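Local coordinates for protein versicolorin reductase (Brucella melitensis, PDB 4NIM) that probably catalyses the NAD(P)H-dependent reduction of a carbonyl substrate as a short-chain dehydrogenase/reductase, at residues R33-R38 against I96-A101; E115-L120 against I163-A168; R178-S183 against I189-L194; V68-D73 against R81-E86; L43-R48 against A58-L63. All blocks are in the same frame, centred on the assembly; numbering follows the deposited sequence.

Contact 1. Residues R33-R38 against I96-A101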
# COMPACT_ATOMS: atom_id res chain seq x y z
N ARG A 33 -9.42 8.78 -4.25
CA ARG A 33 -10.62 9.59 -4.15
C ARG A 33 -10.71 10.34 -2.82
O ARG A 33 -11.00 11.55 -2.80
CB ARG A 33 -11.88 8.73 -4.35
CG ARG A 33 -12.11 8.32 -5.79
CD ARG A 33 -13.57 7.92 -6.06
NE ARG A 33 -13.83 6.69 -5.32
CZ ARG A 33 -13.57 5.46 -5.76
NH1 ARG A 33 -13.10 5.27 -7.00
NH2 ARG A 33 -13.81 4.40 -4.98
N LEU A 34 -10.47 9.66 -1.71
CA LEU A 34 -10.51 10.32 -0.41
C LEU A 34 -9.43 11.43 -0.33
O LEU A 34 -9.67 12.52 0.20
CB LEU A 34 -10.31 9.29 0.72
CG LEU A 34 -10.33 9.91 2.10
CD1 LEU A 34 -11.69 10.56 2.38
CD2 LEU A 34 -9.97 8.89 3.17
N PHE A 35 -8.24 11.12 -0.83
CA PHE A 35 -7.13 12.08 -0.80
C PHE A 35 -7.52 13.34 -1.56
O PHE A 35 -7.27 14.43 -1.09
CB PHE A 35 -5.86 11.50 -1.37
CG PHE A 35 -5.06 10.68 -0.39
CD1 PHE A 35 -5.66 10.09 0.72
CD2 PHE A 35 -3.70 10.51 -0.57
CE1 PHE A 35 -4.91 9.37 1.63
CE2 PHE A 35 -2.95 9.76 0.34
CZ PHE A 35 -3.55 9.19 1.44
N ALA A 36 -8.11 13.18 -2.73
CA ALA A 36 -8.61 14.33 -3.51
C ALA A 36 -9.71 15.11 -2.76
O ALA A 36 -9.69 16.37 -2.69
CB ALA A 36 -9.12 13.84 -4.86
N GLU A 37 -10.65 14.36 -2.19
CA GLU A 37 -11.72 14.96 -1.38
C GLU A 37 -11.15 15.77 -0.22
O GLU A 37 -11.73 16.77 0.19
CB GLU A 37 -12.71 13.90 -0.88
CG GLU A 37 -13.53 13.26 -2.01
CD GLU A 37 -14.41 12.08 -1.56
OE1 GLU A 37 -14.07 11.37 -0.58
OE2 GLU A 37 -15.47 11.85 -2.19
N ARG A 38 -10.00 15.36 0.30
CA ARG A 38 -9.36 16.09 1.39
C ARG A 38 -8.27 17.05 0.95
O ARG A 38 -7.46 17.47 1.78
CB ARG A 38 -8.80 15.12 2.42
CG ARG A 38 -9.92 14.39 3.14
CD ARG A 38 -9.39 13.46 4.21
NE ARG A 38 -10.47 12.68 4.81
CZ ARG A 38 -10.34 11.90 5.88
NH1 ARG A 38 -9.17 11.81 6.49
NH2 ARG A 38 -11.39 11.23 6.34
N ILE A 96 3.79 11.79 -0.02
CA ILE A 96 3.17 10.59 0.50
C ILE A 96 3.33 9.46 -0.50
O ILE A 96 3.13 9.69 -1.69
CB ILE A 96 1.66 10.85 0.77
CG1 ILE A 96 1.46 11.93 1.86
CG2 ILE A 96 0.94 9.59 1.15
CD1 ILE A 96 0.04 12.51 1.97
N LEU A 97 3.70 8.25 -0.04
CA LEU A 97 3.56 7.00 -0.81
C LEU A 97 2.62 6.02 -0.09
O LEU A 97 2.77 5.78 1.09
CB LEU A 97 4.91 6.30 -1.04
CG LEU A 97 4.92 4.89 -1.61
CD1 LEU A 97 4.46 4.82 -3.05
CD2 LEU A 97 6.29 4.23 -1.47
N VAL A 98 1.66 5.49 -0.82
CA VAL A 98 0.73 4.48 -0.31
C VAL A 98 0.88 3.28 -1.18
O VAL A 98 0.57 3.33 -2.38
CB VAL A 98 -0.72 4.92 -0.27
CG1 VAL A 98 -1.57 3.76 0.20
CG2 VAL A 98 -0.91 6.17 0.60
N ASN A 99 1.47 2.21 -0.61
CA ASN A 99 1.58 0.95 -1.28
C ASN A 99 0.29 0.11 -1.06
O ASN A 99 0.24 -0.72 -0.12
CB ASN A 99 2.80 0.16 -0.74
CG ASN A 99 4.12 0.71 -1.24
OD1 ASN A 99 4.31 0.75 -2.44
ND2 ASN A 99 5.01 1.11 -0.37
N ALA A 100 -0.70 0.30 -1.92
CA ALA A 100 -1.99 -0.40 -1.78
C ALA A 100 -2.20 -1.47 -2.80
O ALA A 100 -3.17 -2.21 -2.70
CB ALA A 100 -3.14 0.62 -1.83
N ALA A 101 -1.33 -1.59 -3.78
CA ALA A 101 -1.44 -2.69 -4.72
C ALA A 101 -1.13 -4.00 -3.98
O ALA A 101 -0.40 -3.97 -3.03
CB ALA A 101 -0.44 -2.52 -5.83

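Contact 2. Residues E115-L120 against I163-A168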
# COMPACT_ATOMS: atom_id res chain seq x y z
N GLU A 115 6.67 -19.74 -10.22
CA GLU A 115 6.16 -18.55 -10.91
C GLU A 115 5.16 -17.79 -10.03
O GLU A 115 5.19 -16.57 -9.96
CB GLU A 115 5.51 -18.94 -12.24
CG GLU A 115 6.50 -19.36 -13.31
CD GLU A 115 6.84 -20.84 -13.31
OE1 GLU A 115 6.46 -21.56 -12.37
OE2 GLU A 115 7.44 -21.30 -14.31
N LEU A 116 4.25 -18.53 -9.39
CA LEU A 116 3.27 -17.95 -8.49
C LEU A 116 3.95 -17.35 -7.25
O LEU A 116 3.65 -16.23 -6.88
CB LEU A 116 2.23 -18.99 -8.10
CG LEU A 116 1.04 -18.43 -7.32
CD1 LEU A 116 -0.27 -19.05 -7.80
CD2 LEU A 116 1.20 -18.76 -5.87
N PHE A 117 4.86 -18.10 -6.64
CA PHE A 117 5.68 -17.58 -5.53
C PHE A 117 6.37 -16.27 -5.90
O PHE A 117 6.33 -15.29 -5.14
CB PHE A 117 6.75 -18.63 -5.12
CG PHE A 117 7.68 -18.16 -4.01
CD1 PHE A 117 8.79 -17.35 -4.30
CD2 PHE A 117 7.46 -18.50 -2.71
CE1 PHE A 117 9.63 -16.87 -3.31
CE2 PHE A 117 8.30 -18.03 -1.69
CZ PHE A 117 9.39 -17.23 -1.98
N ASP A 118 6.99 -16.23 -7.08
CA ASP A 118 7.76 -15.07 -7.51
C ASP A 118 6.84 -13.86 -7.79
O ASP A 118 7.20 -12.73 -7.47
CB ASP A 118 8.55 -15.40 -8.79
CG ASP A 118 9.77 -16.26 -8.52
OD1 ASP A 118 10.14 -16.41 -7.35
OD2 ASP A 118 10.34 -16.75 -9.51
N ARG A 119 5.67 -14.08 -8.39
CA ARG A 119 4.70 -12.96 -8.66
C ARG A 119 4.25 -12.33 -7.32
O ARG A 119 4.11 -11.12 -7.19
CB ARG A 119 3.39 -13.47 -9.31
CG ARG A 119 3.42 -13.77 -10.76
CD ARG A 119 2.00 -13.74 -11.35
NE ARG A 119 1.08 -14.80 -10.91
CZ ARG A 119 1.18 -16.09 -11.26
NH1 ARG A 119 2.21 -16.52 -11.99
NH2 ARG A 119 0.29 -16.95 -10.84
N LEU A 120 3.88 -13.17 -6.38
CA LEU A 120 3.47 -12.69 -5.06
C LEU A 120 4.56 -11.82 -4.41
O LEU A 120 4.29 -10.69 -4.00
CB LEU A 120 3.13 -13.85 -4.16
CG LEU A 120 1.73 -14.44 -4.45
CD1 LEU A 120 1.57 -15.77 -3.80
CD2 LEU A 120 0.60 -13.53 -3.97
N ILE A 163 -3.00 -20.00 1.25
CA ILE A 163 -2.24 -18.87 0.76
C ILE A 163 -0.83 -18.77 1.35
O ILE A 163 -0.39 -17.70 1.77
CB ILE A 163 -3.02 -17.53 0.97
CG1 ILE A 163 -3.74 -17.47 2.33
CG2 ILE A 163 -3.96 -17.22 -0.18
CD1 ILE A 163 -4.50 -16.17 2.54
N ALA A 164 -0.06 -19.86 1.30
CA ALA A 164 1.21 -19.88 1.99
C ALA A 164 2.17 -18.81 1.55
O ALA A 164 2.73 -18.12 2.40
CB ALA A 164 1.89 -21.26 1.90
N ALA A 165 2.43 -18.71 0.25
CA ALA A 165 3.44 -17.77 -0.22
C ALA A 165 2.96 -16.32 -0.03
O ALA A 165 3.78 -15.42 0.33
CB ALA A 165 3.77 -18.00 -1.70
N TYR A 166 1.67 -16.12 -0.20
CA TYR A 166 1.05 -14.79 0.02
C TYR A 166 1.32 -14.32 1.44
O TYR A 166 1.77 -13.19 1.66
CB TYR A 166 -0.46 -14.84 -0.20
CG TYR A 166 -1.25 -13.63 0.29
CD1 TYR A 166 -1.45 -12.56 -0.49
CD2 TYR A 166 -1.79 -13.62 1.59
CE1 TYR A 166 -2.22 -11.46 -0.05
CE2 TYR A 166 -2.48 -12.54 2.09
CZ TYR A 166 -2.72 -11.48 1.26
OH TYR A 166 -3.42 -10.46 1.79
N CYS A 167 1.12 -15.21 2.41
CA CYS A 167 1.30 -14.83 3.83
C CYS A 167 2.75 -14.44 4.06
O CYS A 167 3.01 -13.37 4.60
CB CYS A 167 0.89 -15.93 4.76
SG CYS A 167 -0.87 -16.32 4.65
N ALA A 168 3.69 -15.28 3.60
CA ALA A 168 5.13 -14.94 3.70
C ALA A 168 5.51 -13.60 3.06
O ALA A 168 6.34 -12.85 3.60
CB ALA A 168 5.99 -16.11 3.17

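Contact 3. Residues R178-S183 against I189-L194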
# COMPACT_ATOMS: atom_id res chain seq x y z
N ARG A 178 9.25 -2.01 9.43
CA ARG A 178 9.98 -1.65 10.65
C ARG A 178 11.41 -1.27 10.33
O ARG A 178 11.94 -0.30 10.87
CB ARG A 178 9.95 -2.76 11.68
CG ARG A 178 8.55 -3.03 12.24
CD ARG A 178 8.78 -3.85 13.46
NE ARG A 178 7.59 -4.17 14.22
CZ ARG A 178 6.93 -5.32 14.16
NH1 ARG A 178 7.30 -6.30 13.31
NH2 ARG A 178 5.86 -5.43 14.95
N ASN A 179 12.04 -2.01 9.43
CA ASN A 179 13.45 -1.72 9.06
C ASN A 179 13.58 -0.33 8.47
O ASN A 179 14.45 0.47 8.84
CB ASN A 179 13.96 -2.78 8.07
CG ASN A 179 15.42 -2.60 7.74
OD1 ASN A 179 15.76 -1.73 6.96
ND2 ASN A 179 16.28 -3.48 8.31
N VAL A 180 12.72 -0.03 7.52
CA VAL A 180 12.78 1.28 6.85
C VAL A 180 12.46 2.38 7.86
O VAL A 180 13.23 3.32 7.98
CB VAL A 180 11.93 1.33 5.58
CG1 VAL A 180 12.00 2.71 4.96
CG2 VAL A 180 12.39 0.28 4.58
N ALA A 181 11.38 2.23 8.62
CA ALA A 181 11.03 3.24 9.63
C ALA A 181 12.21 3.56 10.51
O ALA A 181 12.50 4.73 10.75
CB ALA A 181 9.87 2.82 10.48
N TYR A 182 12.88 2.52 11.02
CA TYR A 182 14.04 2.72 11.88
C TYR A 182 15.14 3.50 11.15
O TYR A 182 15.70 4.49 11.68
CB TYR A 182 14.57 1.35 12.40
CG TYR A 182 15.77 1.57 13.26
CD1 TYR A 182 15.64 1.87 14.60
CD2 TYR A 182 17.04 1.59 12.70
CE1 TYR A 182 16.73 2.17 15.36
CE2 TYR A 182 18.13 1.90 13.45
CZ TYR A 182 17.97 2.19 14.78
OH TYR A 182 19.07 2.46 15.56
N SER A 183 15.44 3.08 9.93
CA SER A 183 16.57 3.66 9.20
C SER A 183 16.40 5.16 8.93
O SER A 183 17.38 5.92 8.92
CB SER A 183 16.79 2.93 7.88
OG SER A 183 15.70 3.10 7.00
N ILE A 189 11.02 10.87 8.21
CA ILE A 189 10.25 10.17 7.22
C ILE A 189 9.56 9.03 7.94
O ILE A 189 10.26 8.18 8.57
CB ILE A 189 11.10 9.63 6.06
CG1 ILE A 189 11.78 10.76 5.31
CG2 ILE A 189 10.21 8.79 5.13
CD1 ILE A 189 12.95 10.35 4.41
N ARG A 190 8.23 8.97 7.84
CA ARG A 190 7.46 8.04 8.67
C ARG A 190 6.97 6.92 7.79
O ARG A 190 6.61 7.19 6.64
CB ARG A 190 6.29 8.74 9.34
CG ARG A 190 6.77 9.85 10.23
CD ARG A 190 5.64 10.50 10.98
NE ARG A 190 4.59 10.99 10.10
CZ ARG A 190 3.36 10.46 9.98
NH1 ARG A 190 2.97 9.40 10.70
NH2 ARG A 190 2.47 11.08 9.20
N VAL A 191 7.10 5.70 8.26
CA VAL A 191 6.68 4.49 7.52
C VAL A 191 5.86 3.58 8.44
O VAL A 191 6.38 3.04 9.42
CB VAL A 191 7.88 3.71 6.98
CG1 VAL A 191 7.41 2.64 5.99
CG2 VAL A 191 8.90 4.66 6.32
N ASN A 192 4.62 3.38 8.09
CA ASN A 192 3.69 2.63 8.91
C ASN A 192 2.94 1.64 8.07
O ASN A 192 2.85 1.78 6.82
CB ASN A 192 2.71 3.56 9.59
CG ASN A 192 3.37 4.43 10.63
OD1 ASN A 192 3.79 3.97 11.69
ND2 ASN A 192 3.43 5.71 10.33
N SER A 193 2.42 0.62 8.74
CA SER A 193 1.68 -0.42 8.06
C SER A 193 0.25 -0.55 8.56
O SER A 193 -0.01 -0.44 9.74
CB SER A 193 2.40 -1.79 8.29
OG SER A 193 1.67 -2.80 7.61
N LEU A 194 -0.66 -0.80 7.63
CA LEU A 194 -2.03 -1.07 7.96
C LEU A 194 -2.32 -2.49 7.51
O LEU A 194 -2.21 -2.80 6.32
CB LEU A 194 -2.98 -0.07 7.28
CG LEU A 194 -4.43 -0.20 7.75
CD1 LEU A 194 -4.58 0.30 9.18
CD2 LEU A 194 -5.35 0.59 6.81
O HOH W 1 10.84 6.81 10.70

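Contact 4. Residues V68-D73 against R81-E86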
# COMPACT_ATOMS: atom_id res chain seq x y z
N VAL A 68 -2.17 12.10 -12.47
CA VAL A 68 -1.36 11.52 -13.51
C VAL A 68 -1.58 10.04 -13.39
O VAL A 68 -1.52 9.50 -12.28
CB VAL A 68 0.12 11.84 -13.26
CG1 VAL A 68 1.01 10.98 -14.15
CG2 VAL A 68 0.35 13.34 -13.48
N PHE A 69 -1.87 9.37 -14.50
CA PHE A 69 -1.96 7.91 -14.50
C PHE A 69 -0.77 7.26 -15.17
O PHE A 69 -0.35 7.68 -16.25
CB PHE A 69 -3.22 7.44 -15.18
CG PHE A 69 -3.22 5.96 -15.43
CD1 PHE A 69 -3.37 5.07 -14.38
CD2 PHE A 69 -3.03 5.46 -16.71
CE1 PHE A 69 -3.37 3.72 -14.60
CE2 PHE A 69 -3.04 4.11 -16.93
CZ PHE A 69 -3.20 3.25 -15.87
N VAL A 70 -0.20 6.22 -14.53
CA VAL A 70 0.95 5.52 -15.09
C VAL A 70 0.57 4.06 -15.33
O VAL A 70 0.12 3.39 -14.42
CB VAL A 70 2.19 5.60 -14.15
CG1 VAL A 70 3.47 5.24 -14.90
CG2 VAL A 70 2.35 7.02 -13.61
N GLN A 71 0.65 3.60 -16.58
CA GLN A 71 0.32 2.23 -16.89
C GLN A 71 1.54 1.37 -16.51
O GLN A 71 2.65 1.58 -17.01
CB GLN A 71 -0.02 2.08 -18.36
CG GLN A 71 -0.67 0.73 -18.63
CD GLN A 71 -0.99 0.49 -20.08
OE1 GLN A 71 -0.35 1.01 -20.98
NE2 GLN A 71 -2.01 -0.32 -20.32
N VAL A 72 1.36 0.42 -15.61
CA VAL A 72 2.49 -0.38 -15.13
C VAL A 72 2.21 -1.87 -14.97
O VAL A 72 1.07 -2.30 -14.85
CB VAL A 72 2.97 0.11 -13.74
CG1 VAL A 72 3.53 1.53 -13.83
CG2 VAL A 72 1.85 0.01 -12.71
N ASP A 73 3.28 -2.63 -14.92
CA ASP A 73 3.29 -3.99 -14.39
C ASP A 73 4.22 -3.92 -13.17
O ASP A 73 5.44 -3.74 -13.33
CB ASP A 73 3.84 -4.94 -15.45
CG ASP A 73 4.06 -6.35 -14.93
OD1 ASP A 73 3.66 -6.69 -13.80
OD2 ASP A 73 4.66 -7.11 -15.71
N ARG A 81 10.01 2.13 -10.54
CA ARG A 81 10.78 3.37 -10.56
C ARG A 81 10.10 4.49 -11.36
O ARG A 81 10.14 5.64 -10.92
CB ARG A 81 12.19 3.13 -11.06
CG ARG A 81 12.96 2.21 -10.14
CD ARG A 81 14.26 1.81 -10.79
NE ARG A 81 15.13 1.25 -9.79
CZ ARG A 81 16.07 0.36 -10.01
NH1 ARG A 81 16.27 -0.13 -11.23
NH2 ARG A 81 16.80 -0.05 -8.97
N ARG A 82 9.49 4.15 -12.50
CA ARG A 82 8.82 5.15 -13.35
C ARG A 82 7.65 5.83 -12.65
O ARG A 82 7.38 7.03 -12.89
CB ARG A 82 8.38 4.54 -14.68
CG ARG A 82 8.00 5.59 -15.73
CD ARG A 82 8.09 5.03 -17.15
NE ARG A 82 7.22 3.89 -17.35
CZ ARG A 82 7.64 2.63 -17.41
NH1 ARG A 82 8.93 2.35 -17.31
NH2 ARG A 82 6.75 1.66 -17.56
N ILE A 83 6.95 5.11 -11.76
CA ILE A 83 5.84 5.70 -11.04
C ILE A 83 6.26 6.92 -10.25
O ILE A 83 5.66 8.03 -10.33
CB ILE A 83 5.18 4.68 -10.11
CG1 ILE A 83 4.51 3.59 -10.96
CG2 ILE A 83 4.16 5.35 -9.23
CD1 ILE A 83 4.22 2.33 -10.20
N VAL A 84 7.30 6.72 -9.48
CA VAL A 84 7.82 7.78 -8.63
C VAL A 84 8.49 8.87 -9.49
O VAL A 84 8.27 10.08 -9.23
CB VAL A 84 8.78 7.24 -7.56
CG1 VAL A 84 9.42 8.38 -6.79
CG2 VAL A 84 8.04 6.32 -6.62
N ALA A 85 9.21 8.46 -10.55
CA ALA A 85 9.71 9.45 -11.53
C ALA A 85 8.61 10.35 -12.09
O ALA A 85 8.87 11.52 -12.35
CB ALA A 85 10.42 8.78 -12.69
N GLU A 86 7.41 9.80 -12.27
CA GLU A 86 6.31 10.57 -12.84
C GLU A 86 5.77 11.60 -11.86
O GLU A 86 5.29 12.65 -12.27
CB GLU A 86 5.21 9.63 -13.36
CG GLU A 86 5.45 9.18 -14.80
CD GLU A 86 5.15 10.30 -15.79
OE1 GLU A 86 3.97 10.50 -16.17
OE2 GLU A 86 6.09 11.05 -16.14
O HOH W 2 2.10 8.92 -17.08

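Contact 5. Residues L43-R48 against A58-L63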
# COMPACT_ATOMS: atom_id res chain seq x y z
N LEU A 43 -1.93 13.73 -7.46
CA LEU A 43 -2.00 12.33 -7.22
C LEU A 43 -1.44 11.61 -8.42
O LEU A 43 -1.74 11.94 -9.56
CB LEU A 43 -3.45 11.92 -7.00
CG LEU A 43 -4.07 12.47 -5.72
CD1 LEU A 43 -5.59 12.25 -5.74
CD2 LEU A 43 -3.39 11.84 -4.48
N VAL A 44 -0.59 10.60 -8.17
CA VAL A 44 -0.12 9.74 -9.22
C VAL A 44 -0.74 8.42 -8.92
O VAL A 44 -0.54 7.86 -7.81
CB VAL A 44 1.42 9.60 -9.22
CG1 VAL A 44 1.87 8.70 -10.35
CG2 VAL A 44 2.04 10.97 -9.40
N ILE A 45 -1.53 7.94 -9.87
CA ILE A 45 -2.17 6.64 -9.77
C ILE A 45 -1.66 5.70 -10.84
O ILE A 45 -1.05 6.13 -11.84
CB ILE A 45 -3.72 6.74 -9.84
CG1 ILE A 45 -4.17 7.53 -11.07
CG2 ILE A 45 -4.25 7.37 -8.55
CD1 ILE A 45 -5.57 7.20 -11.49
N CYS A 46 -1.90 4.41 -10.66
CA CYS A 46 -1.27 3.44 -11.56
C CYS A 46 -1.89 2.06 -11.52
O CYS A 46 -2.60 1.70 -10.57
CB CYS A 46 0.23 3.30 -11.26
SG CYS A 46 0.60 2.74 -9.57
N GLY A 47 -1.63 1.31 -12.59
CA GLY A 47 -2.22 0.01 -12.77
C GLY A 47 -2.07 -0.49 -14.20
O GLY A 47 -1.38 0.10 -15.02
N ARG A 48 -2.72 -1.61 -14.48
CA ARG A 48 -2.58 -2.28 -15.75
C ARG A 48 -3.53 -1.72 -16.81
O ARG A 48 -3.15 -1.59 -17.96
CB ARG A 48 -2.80 -3.77 -15.57
CG ARG A 48 -1.86 -4.39 -14.53
CD ARG A 48 -2.03 -5.90 -14.45
NE ARG A 48 -1.77 -6.48 -15.77
CZ ARG A 48 -0.61 -6.99 -16.17
NH1 ARG A 48 0.46 -7.04 -15.37
NH2 ARG A 48 -0.52 -7.47 -17.41
N ALA A 58 -9.64 11.24 -14.60
CA ALA A 58 -10.64 12.30 -14.91
C ALA A 58 -11.56 12.49 -13.69
O ALA A 58 -11.82 13.62 -13.28
CB ALA A 58 -11.45 11.95 -16.15
N GLY A 59 -11.95 11.39 -13.07
CA GLY A 59 -12.68 11.45 -11.81
C GLY A 59 -11.94 12.19 -10.71
O GLY A 59 -12.56 12.93 -9.95
N LEU A 60 -10.63 11.98 -10.57
CA LEU A 60 -9.87 12.69 -9.54
C LEU A 60 -9.79 14.21 -9.83
O LEU A 60 -9.88 15.04 -8.92
CB LEU A 60 -8.47 12.11 -9.41
CG LEU A 60 -8.43 10.69 -8.84
CD1 LEU A 60 -7.04 10.07 -8.89
CD2 LEU A 60 -8.99 10.64 -7.43
N GLU A 61 -9.62 14.55 -11.10
CA GLU A 61 -9.59 15.95 -11.51
C GLU A 61 -10.91 16.64 -11.15
O GLU A 61 -10.89 17.75 -10.67
CB GLU A 61 -9.25 16.08 -13.00
CG GLU A 61 -7.85 15.56 -13.37
CD GLU A 61 -6.78 16.64 -13.47
OE1 GLU A 61 -7.14 17.84 -13.33
OE2 GLU A 61 -5.59 16.32 -13.69
N GLU A 62 -12.05 15.97 -11.33
CA GLU A 62 -13.33 16.60 -11.01
C GLU A 62 -13.46 16.81 -9.49
O GLU A 62 -14.22 17.67 -9.07
CB GLU A 62 -14.53 15.80 -11.57
N LEU A 63 -12.73 16.04 -8.67
CA LEU A 63 -12.71 16.24 -7.22
C LEU A 63 -11.72 17.32 -6.79
O LEU A 63 -11.68 17.70 -5.62
CB LEU A 63 -12.35 14.93 -6.49
CG LEU A 63 -13.42 13.84 -6.57
CD1 LEU A 63 -12.89 12.53 -6.01
CD2 LEU A 63 -14.71 14.27 -5.87

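Contact 1. Residues R33-R38 against I96-A101
In the Rossmann fold of this reductase, helix 26-37 packs on strand 96-99 through one aromatic residue, Phe35, whose ring reaches Ile96 and Val98. The distance to be spanned is large, since the nearest CA atoms, Phe35 and Ile96, are 10.5 Å apart, and a phenyl group is long enough to fill it. With CG of Phe35 anti to the carbonyl carbon (chi1 -84°), the far corner of the ring, CE2 and CZ, points into the sheet. Ile96 meets it at the rim: its CG2 methyl lies near the ring plane, 4.0 Å from Phe35 CE2. Val98 comes from the opposite direction and obliquely, its CG2 4.1 Å from Phe35 CZ. Every second residue of the strand thus faces the helix, and beta-branched side chains suit such places because each presents a methyl close to the backbone. Strand 96-99 is a central strand, hydrogen-bonded by its backbone to strands 17-20 and 147-153, and Leu97, between the two contact residues, faces Leu131 of helix 114-142 on the other side of the sheet. Helix 26-37 follows the glycine-rich turn that in this family holds the cofactor, and the same turn touches the loop just past the strand, where Thr21 OG1 is hydrogen-bonded to Ala101 N. Ala242 of helix 234-245 and Leu13 also pack against Phe35, which is buried. At the end of the helix Leu34 CD2 lies over one face of the Arg38 guanidinium, 4.0 Å above its plane, while Arg38 NH1 is hydrogen-bonded to Gln12.

Contact 2. Residues E115-L120 against I163-A168
Leu120 of helix 114-142 sits against Ala165 and Tyr166 at the start of helix 164-183, where the two helices run nearly side by side, their local axes 9.2 Å apart and inclined by only 26°. The apolar contacts centre on the Ala165 methyl. Its CB is 3.8 Å from Leu120 CD1 and 3.9 Å from Phe117 CD2, so the leucine and the ring close on a residue small enough to let the backbones approach. Phe117 swings its ring there with CG anti to the backbone N (chi1 178°), and beyond this contact it stacks with Phe121. The second leucine methyl, CD2, lies 4.1 Å from Tyr166 CB and meets the edge of the tyrosine ring, near its plane. One contact is to the backbone: Leu120 CD1 is 3.6 Å from Tyr166 N. The polar groups turn elsewhere, Arg119 to a salt bridge with Asp105 and Tyr166 OH to a weak hydrogen bond with Ser153. Tyr166 opens the Tyr-x-x-x-Lys sequence characteristic of this family, whose tyrosine is the usual proton donor in relatives. Aliphatic packing on its CB and ring edge is consistent with a steadied stem, while its hydroxyl has a polar partner in Ser153.

Contact 3. Residues R178-S183 against I189-L194
A water links the two segments by giving both its hydrogens to backbone carbonyls, one to Ile189 O at 2.6 Å and one to Ala181 O at 2.7 Å. It bridges the end of helix 164-183 and the residue just before strand 190-196, two successive elements of the beta-alpha-beta unit that starts with strand 147-153, as in any Rossmann fold. Beside this bridge no direct hydrogen bond joins the segments, and the side chains that meet are aliphatic and very close, with Ala181 and Val191 bringing their CA atoms to 5.0 Å. Alanine suits this approach because its single methyl adds little bulk: Ala181 CB is 4.1 Å from Val191 CB and 3.7 Å from Val191 O, so it rests on both the side chain and the backbone of the strand. Val191, directed at the helix, has CG2 anti to the carbonyl carbon, which carries that methyl over to Val180 CG1 at 3.9 Å, the two valines crossing obliquely. Val180 also meets Ile132 and Ile136 of helix 114-142, and thus lies where two helices and the sheet converge. Asn192, the next residue of the strand, points away from the helix, and its amide is held by backbone atoms of Met252 and Ala255. In the last turn of the helix Ser183 turns its hydroxyl back on its own backbone, OG donating to Val180 O at 2.7 Å on a lone pair in the carbonyl plane, with a C=O...OG angle of 119°.

Contact 4. Residues V68-D73 against R81-E86
Val70, Ile83 and Glu86 carry most of the interface between strand 66-71, at one edge of the parallel sheet, and helix 77-91, which takes the chain back across the Rossmann fold to strand 96-99. The helix runs nearly antiparallel to the strand, at 163°, with the local axes 9.1 Å apart. Val70 is the middle of the contact. Its CG2 methyl lies 3.9 Å from Glu86 CB, packing on the aliphatic stem of the acid, while its CG1 has a looser approach to Ile83. Ile83 finds its nearer partner in Val72: the Ile83 CG1 and Val72 CG1 atoms are 3.7 Å apart, the two side chains crossing at about a right angle. Beta-branched residues fit on both elements, since their branches start at CB and bring methyl and methylene groups into the interface close to the backbone. Glu86 has a double role. A bend at chi2 (-74°) folds its carboxylate toward the strand, where OE1 comes within 3.6 Å of Val68 CG1, yet its charge is met by a salt bridge from OE1 to Arg89. The same oxygen receives a water hydrogen at 2.6 Å, and this water gives its other hydrogen to Phe69 O at 2.9 Å.

Contact 5. Residues L43-R48 against A58-L63
Leu60 reaches from helix 50-63 to Ile45 and Leu43 of strand 42-47, and this one leucine forms the whole helix side of the contact. The tight part lies at its CD1 methyl, which is 3.9 Å from Ile45 CG2 and 4.1 Å from Leu43 CD1. The approaches differ: Ile45 and Leu60 extend toward each other tip to tip, whereas Leu43 crosses Leu60 at about a right angle and its CD1 is equally near both Leu60 methyls. With CG anti to the carbonyl carbon (chi1 -68°), Leu60 carries these methyls to the strand. Around this cluster, Ala36 of helix 26-37 touches Leu43, Ala32 touches Ile45 and Ala67 of strand 66-71 touches Leu60. Helix 26-37 thus flanks the cluster through small residues; helix 50-63 belongs to the beta-alpha-beta unit that runs from strand 42-47 to strand 66-71. The solvent side is looser. Ala58, Glu61 and Glu62 are exposed, and Glu62 has no atoms modelled beyond CB, consistent with a mobile side chain. Leu63, though exposed, touches Ala36, and Glu61 OE2 accepts a hydrogen bond from Ala67 N. Since no polar bond joins the two segments, their association depends on shape and burial of methyl groups, with the glutamates of the helix lying outside the apolar cluster.

Overall arrangement
Contacts 1, 3, 4 and 5 each lay a helix on the one parallel sheet, whereas contact 2 joins two helices, its centre about 26 Å from that of contact 1. Contacts 1 and 5 touch through helix 26-37, whose Ala36 meets both Leu43 and Leu63; contact 5 meets contact 4 through the neighbouring strands 42-47 and 66-71. Contacts 2 and 3 share helix 164-183, one near its start and the other at its end. Contacts 1 and 5 are buried and purely apolar; contact 2 is mostly buried and apolar, with Phe117 on its exposed side. Contact 3, also buried, adds a water between carbonyls, and contact 4, at the sheet's edge and partly buried, adds a carboxylate and a water.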